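Local structure of phenylalanine hydroxylase (Colwellia psychrerythraea 34h, 2V27) at the interface of chains A and B. The protein hydroxylates L-phenylalanine to L-tyrosine, as an iron-dependent monooxygenase that probably draws on tetrahydrobiopterin and molecular oxygen. Coordinates in Å, arbitrary orientation; residue numbers count along the deposited sequence, not the author numbering. Chains: chain A/B, Phenylalanine hydroxylase.

The interface of chains A and B. Residues chain A 113-114, 187, 189-190, 217, 219-220; chain B 261, 265.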
loop_
_atom_site.group_PDB
_atom_site.type_symbol
_atom_site.label_atom_id
_atom_site.label_comp_id
_atom_site.label_asym_id
_atom_site.label_seq_id
_atom_site.Cartn_x
_atom_site.Cartn_y
_atom_site.Cartn_z
ATOM N N ASP A 113 -10.871 12.476 -5.623
ATOM C CA ASP A 113 -11.072 11.080 -5.239
ATOM C C ASP A 113 -10.322 10.647 -4.027
ATOM O O ASP A 113 -10.661 9.599 -3.463
ATOM C CB ASP A 113 -10.777 10.132 -6.393
ATOM C CG ASP A 113 -11.680 10.352 -7.581
ATOM O OD1 ASP A 113 -12.815 10.834 -7.451
ATOM O OD2 ASP A 113 -11.293 10.017 -8.716
ATOM N N TYR A 114 -9.312 11.421 -3.619
ATOM C CA TYR A 114 -8.459 11.053 -2.464
ATOM C C TYR A 114 -7.536 12.179 -2.060
ATOM O O TYR A 114 -6.829 12.722 -2.893
ATOM C CB TYR A 114 -7.554 9.793 -2.765
ATOM C CG TYR A 114 -6.605 9.554 -1.606
ATOM C CD1 TYR A 114 -7.039 8.881 -0.484
ATOM C CD2 TYR A 114 -5.322 10.130 -1.571
ATOM C CE1 TYR A 114 -6.197 8.698 0.650
ATOM C CE2 TYR A 114 -4.488 9.946 -0.477
ATOM C CZ TYR A 114 -4.941 9.251 0.629
ATOM O OH TYR A 114 -4.133 9.086 1.737
ATOM N N SER A 187 -15.541 8.472 1.761
ATOM C CA SER A 187 -14.748 8.067 0.551
ATOM C C SER A 187 -15.427 6.946 -0.270
ATOM O O SER A 187 -15.650 5.856 0.263
ATOM C CB SER A 187 -13.353 7.601 0.956
ATOM O OG SER A 187 -12.649 7.031 -0.133
ATOM N N GLY A 189 -13.922 5.147 -2.579
ATOM C CA GLY A 189 -12.890 4.081 -2.681
ATOM C C GLY A 189 -12.847 3.295 -1.388
ATOM O O GLY A 189 -12.801 2.052 -1.393
ATOM N N GLU A 190 -12.862 3.994 -0.258
ATOM C CA GLU A 190 -12.786 3.277 1.031
ATOM C C GLU A 190 -14.079 2.493 1.299
ATOM O O GLU A 190 -14.007 1.402 1.875
ATOM C CB GLU A 190 -12.547 4.240 2.207
ATOM C CG GLU A 190 -11.233 5.000 2.125
ATOM C CD GLU A 190 -9.984 4.122 2.232
ATOM O OE1 GLU A 190 -10.108 2.935 2.597
ATOM O OE2 GLU A 190 -8.841 4.659 1.974
ATOM N N ILE A 217 -1.004 4.202 6.895
ATOM C CA ILE A 217 -2.092 5.053 6.484
ATOM C C ILE A 217 -2.324 5.125 4.982
ATOM O O ILE A 217 -3.399 5.559 4.556
ATOM C CB ILE A 217 -1.971 6.480 7.035
ATOM C CG1 ILE A 217 -0.750 7.186 6.474
ATOM C CG2 ILE A 217 -1.838 6.444 8.612
ATOM C CD1 ILE A 217 -0.600 8.698 6.926
ATOM N N ILE A 219 -2.069 2.654 2.655
ATOM C CA ILE A 219 -2.362 1.385 1.977
ATOM C C ILE A 219 -3.825 1.028 2.142
ATOM O O ILE A 219 -4.506 1.596 3.014
ATOM C CB ILE A 219 -1.478 0.170 2.468
ATOM C CG1 ILE A 219 -1.766 -0.135 3.952
ATOM C CG2 ILE A 219 0.028 0.517 2.265
ATOM C CD1 ILE A 219 -1.133 -1.468 4.418
ATOM N N MET A 220 -4.329 0.124 1.289
ATOM C CA MET A 220 -5.653 -0.476 1.556
ATOM C C MET A 220 -5.573 -1.369 2.796
ATOM O O MET A 220 -4.652 -2.187 2.937
ATOM C CB MET A 220 -6.095 -1.248 0.350
ATOM C CG MET A 220 -6.093 -0.465 -0.979
ATOM S SD MET A 220 -7.030 1.113 -0.840
ATOM C CE MET A 220 -8.736 0.533 -0.623
ATOM N N PHE B 261 -7.676 3.245 -7.402
ATOM C CA PHE B 261 -7.722 3.937 -6.113
ATOM C C PHE B 261 -6.479 3.680 -5.213
ATOM O O PHE B 261 -5.969 4.641 -4.629
ATOM C CB PHE B 261 -9.023 3.562 -5.391
ATOM C CG PHE B 261 -9.196 4.257 -4.087
ATOM C CD1 PHE B 261 -9.558 5.614 -4.060
ATOM C CD2 PHE B 261 -8.992 3.600 -2.876
ATOM C CE1 PHE B 261 -9.725 6.265 -2.800
ATOM C CE2 PHE B 261 -9.150 4.249 -1.657
ATOM C CZ PHE B 261 -9.527 5.584 -1.614
ATOM N N LYS B 265 -3.993 6.606 -3.563
ATOM C CA LYS B 265 -3.773 6.688 -2.122
ATOM C C LYS B 265 -2.322 6.556 -1.738
ATOM O O LYS B 265 -1.861 7.168 -0.757
ATOM C CB LYS B 265 -4.646 5.609 -1.448
ATOM C CG LYS B 265 -4.510 5.511 0.069
ATOM C CD LYS B 265 -5.587 4.512 0.559
ATOM C CE LYS B 265 -5.560 4.473 2.062
ATOM N NZ LYS B 265 -6.633 3.531 2.493
HETATM O O HOH W 1 -6.108 4.254 5.005
HETATM O O HOH W 2 -1.406 8.917 1.016
#
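B:Lys265 and B:Phe261, one turn apart on the short helix 261-265 near the C-terminus, pack against helix 188-196 and the A:Ile217 to A:Met220 segment of chain A. The ammonium group at the tip of B:Lys265 makes a salt bridge with A:Glu190, NZ lying 2.5 Å from OE2 on the syn side of the carboxylate. The same NZ donates to the backbone carbonyl O of A:Ile219 at 2.9 Å, from above the carbonyl plane (50° out of it), and meets a water that also touches A:Ile217 O. A second water links A:Tyr114 OH to B:Lys265 O. Within chain A, A:Ser187 OG accepts from A:Glu190 N (3.0 Å), tying down the start of that helix. An alanine in place of B:Lys265 would probably leave the A:Glu190 carboxylate without this countercharge and the A:Ile219 carbonyl without this donor. Extended beyond CG, the lysine chain carries its charge past the ring of A:Tyr114, whose face covers the B:Lys265 CA at 3.8 Å from the ring centroid. Packing centres on B:Phe261: CG anti to the backbone N (chi1 -178°) sends the ring towards helix 188-196, where A:Gly189 CA sits over its face, 3.6 Å from the centroid. A:Asp113 O and A:Glu190 OE2 lie at the ring edge, in plane, with A:Met220 CE; A:Met220 SD lies 3.8 Å from B:Phe261 CD2. The patch and its two-fold twin form part of the interface of the deposited pair; as the enzyme is monomeric, this is probably a crystal contact.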